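Local coordinates for protein listeriolysin O (Listeria monocytogenes, PDB 4CDB) that perforates cholesterol-containing host membranes by inserting into them after a major conformational change and assembling an oligomeric pore that causes cytolysis, at residues A[217-222]-A[255-260]. Sequence-based numbering, arbitrary orientation.
Sequences YYNVNV and ISSVAY
I255 and S256 meet V222 where strands 207-222 and 252-260 run antiparallel in the large sheet of this cholesterol-dependent cytolysin, a pairing that ends in a classic beta bulge at Y217, Y218 and Y260. V222 CG2 packs on I255 O (3.7 Å), while V222 N donates to S256 O. S256 OG is hydrogen-bonded to T350 OG1 of neighbouring strand 345-353. S257 forms a non-hydrogen-bonded pair with N221, their CB atoms 4.0 Å apart. V258 and V220 exchange two backbone hydrogen bonds, V258 N to V220 O at 2.9 Å and V220 N to V258 O. On the face shared by S257, A259 CB lies 3.3 Å from N219 OD1. On the opposite face V220 CG2 touches Y260 CE1 (3.9 Å), and helix 137-152 packs V144 on Y260 and V148 on Y218. In the bulge Y217 and Y218 both face Y260, whose N donates almost straight to Y218 O (171° at the hydrogen) and whose O accepts from Y217 N. With chi1 at 56°, the Y218 ring lies alongside Y260, CE1 3.5 Å from Y260 CD1. The two rings are nearly parallel (19°) but slid apart, leaving Y260 CB over the Y218 face, 3.9 Å from its centroid.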
loop_
_atom_site.group_PDB
_atom_site.type_symbol
_atom_site.label_atom_id
_atom_site.label_comp_id
_atom_site.label_asym_id
_atom_site.label_seq_id
_atom_site.Cartn_x
_atom_site.Cartn_y
_atom_site.Cartn_z
ATOM N N TYR A 217 -7.890 18.394 -8.035
ATOM C CA TYR A 217 -8.809 19.262 -8.759
ATOM C C TYR A 217 -8.064 20.226 -9.677
ATOM O O TYR A 217 -8.531 20.539 -10.775
ATOM C CB TYR A 217 -9.686 20.039 -7.777
ATOM C CG TYR A 217 -10.506 19.156 -6.865
ATOM C CD1 TYR A 217 -10.979 17.926 -7.299
ATOM C CD2 TYR A 217 -10.800 19.550 -5.565
ATOM C CE1 TYR A 217 -11.728 17.114 -6.469
ATOM C CE2 TYR A 217 -11.550 18.744 -4.726
ATOM C CZ TYR A 217 -12.010 17.527 -5.183
ATOM O OH TYR A 217 -12.754 16.720 -4.352
ATOM N N TYR A 218 -6.908 20.698 -9.220
ATOM C CA TYR A 218 -6.090 21.609 -10.010
ATOM C C TYR A 218 -4.665 21.713 -9.477
ATOM O O TYR A 218 -4.399 21.400 -8.313
ATOM C CB TYR A 218 -6.730 23.001 -10.081
ATOM C CG TYR A 218 -7.017 23.629 -8.734
ATOM C CD1 TYR A 218 -6.071 24.424 -8.101
ATOM C CD2 TYR A 218 -8.236 23.433 -8.100
ATOM C CE1 TYR A 218 -6.329 25.003 -6.873
ATOM C CE2 TYR A 218 -8.504 24.007 -6.871
ATOM C CZ TYR A 218 -7.548 24.791 -6.262
ATOM O OH TYR A 218 -7.814 25.362 -5.040
ATOM N N ASN A 219 -3.758 22.147 -10.346
ATOM C CA ASN A 219 -2.384 22.433 -9.963
ATOM C C ASN A 219 -2.055 23.898 -10.201
ATOM O O ASN A 219 -2.434 24.472 -11.225
ATOM C CB ASN A 219 -1.409 21.552 -10.747
ATOM C CG ASN A 219 -1.564 20.082 -10.424
ATOM O OD1 ASN A 219 -0.871 19.550 -9.557
ATOM N ND2 ASN A 219 -2.476 19.416 -11.121
ATOM N N VAL A 220 -1.356 24.501 -9.247
ATOM C CA VAL A 220 -0.844 25.850 -9.419
ATOM C C VAL A 220 0.679 25.813 -9.481
ATOM O O VAL A 220 1.337 25.341 -8.547
ATOM C CB VAL A 220 -1.302 26.788 -8.283
ATOM C CG1 VAL A 220 -0.632 28.151 -8.415
ATOM C CG2 VAL A 220 -2.822 26.927 -8.288
ATOM N N ASN A 221 1.232 26.297 -10.590
ATOM C CA ASN A 221 2.680 26.309 -10.773
ATOM C C ASN A 221 3.267 27.723 -10.856
ATOM O O ASN A 221 2.537 28.704 -11.024
ATOM C CB ASN A 221 3.080 25.480 -11.995
ATOM C CG ASN A 221 2.540 26.051 -13.288
ATOM O OD1 ASN A 221 1.602 26.847 -13.283
ATOM N ND2 ASN A 221 3.127 25.646 -14.407
ATOM N N VAL A 222 4.590 27.813 -10.734
ATOM C CA VAL A 222 5.290 29.093 -10.702
ATOM C C VAL A 222 6.241 29.203 -11.890
ATOM O O VAL A 222 6.764 28.196 -12.363
ATOM C CB VAL A 222 6.105 29.234 -9.398
ATOM C CG1 VAL A 222 6.627 30.647 -9.232
ATOM C CG2 VAL A 222 5.250 28.865 -8.208
ATOM N N ILE A 255 9.275 25.645 -4.320
ATOM C CA ILE A 255 8.114 24.841 -4.673
ATOM C C ILE A 255 7.588 25.300 -6.033
ATOM O O ILE A 255 7.001 26.376 -6.155
ATOM C CB ILE A 255 7.022 24.930 -3.591
ATOM C CG1 ILE A 255 7.582 24.477 -2.238
ATOM C CG2 ILE A 255 5.815 24.093 -3.974
ATOM C CD1 ILE A 255 6.563 24.467 -1.113
ATOM N N SER A 256 7.818 24.479 -7.055
ATOM C CA SER A 256 7.485 24.837 -8.431
ATOM C C SER A 256 6.017 24.597 -8.782
ATOM O O SER A 256 5.481 25.228 -9.689
ATOM C CB SER A 256 8.393 24.085 -9.408
ATOM O OG SER A 256 8.377 22.691 -9.148
ATOM N N SER A 257 5.369 23.688 -8.059
ATOM C CA SER A 257 3.976 23.349 -8.330
ATOM C C SER A 257 3.318 22.688 -7.126
ATOM O O SER A 257 3.947 21.889 -6.437
ATOM C CB SER A 257 3.882 22.422 -9.543
ATOM O OG SER A 257 2.534 22.101 -9.834
ATOM N N VAL A 258 2.055 23.025 -6.879
ATOM C CA VAL A 258 1.301 22.437 -5.778
ATOM C C VAL A 258 -0.006 21.835 -6.280
ATOM O O VAL A 258 -0.769 22.493 -6.991
ATOM C CB VAL A 258 0.969 23.479 -4.684
ATOM C CG1 VAL A 258 0.115 22.850 -3.585
ATOM C CG2 VAL A 258 2.241 24.074 -4.096
ATOM N N ALA A 259 -0.258 20.582 -5.913
ATOM C CA ALA A 259 -1.510 19.919 -6.262
ATOM C C ALA A 259 -2.549 20.122 -5.159
ATOM O O ALA A 259 -2.287 19.846 -3.985
ATOM C CB ALA A 259 -1.282 18.433 -6.514
ATOM N N TYR A 260 -3.722 20.617 -5.539
ATOM C CA TYR A 260 -4.802 20.857 -4.587
ATOM C C TYR A 260 -5.936 19.870 -4.821
ATOM O O TYR A 260 -6.240 19.523 -5.962
ATOM C CB TYR A 260 -5.340 22.285 -4.725
ATOM C CG TYR A 260 -4.346 23.374 -4.382
ATOM C CD1 TYR A 260 -3.416 23.811 -5.317
ATOM C CD2 TYR A 260 -4.354 23.982 -3.134
ATOM C CE1 TYR A 260 -2.513 24.812 -5.014
ATOM C CE2 TYR A 260 -3.454 24.986 -2.819
ATOM C CZ TYR A 260 -2.535 25.396 -3.765
ATOM O OH TYR A 260 -1.636 26.394 -3.463
#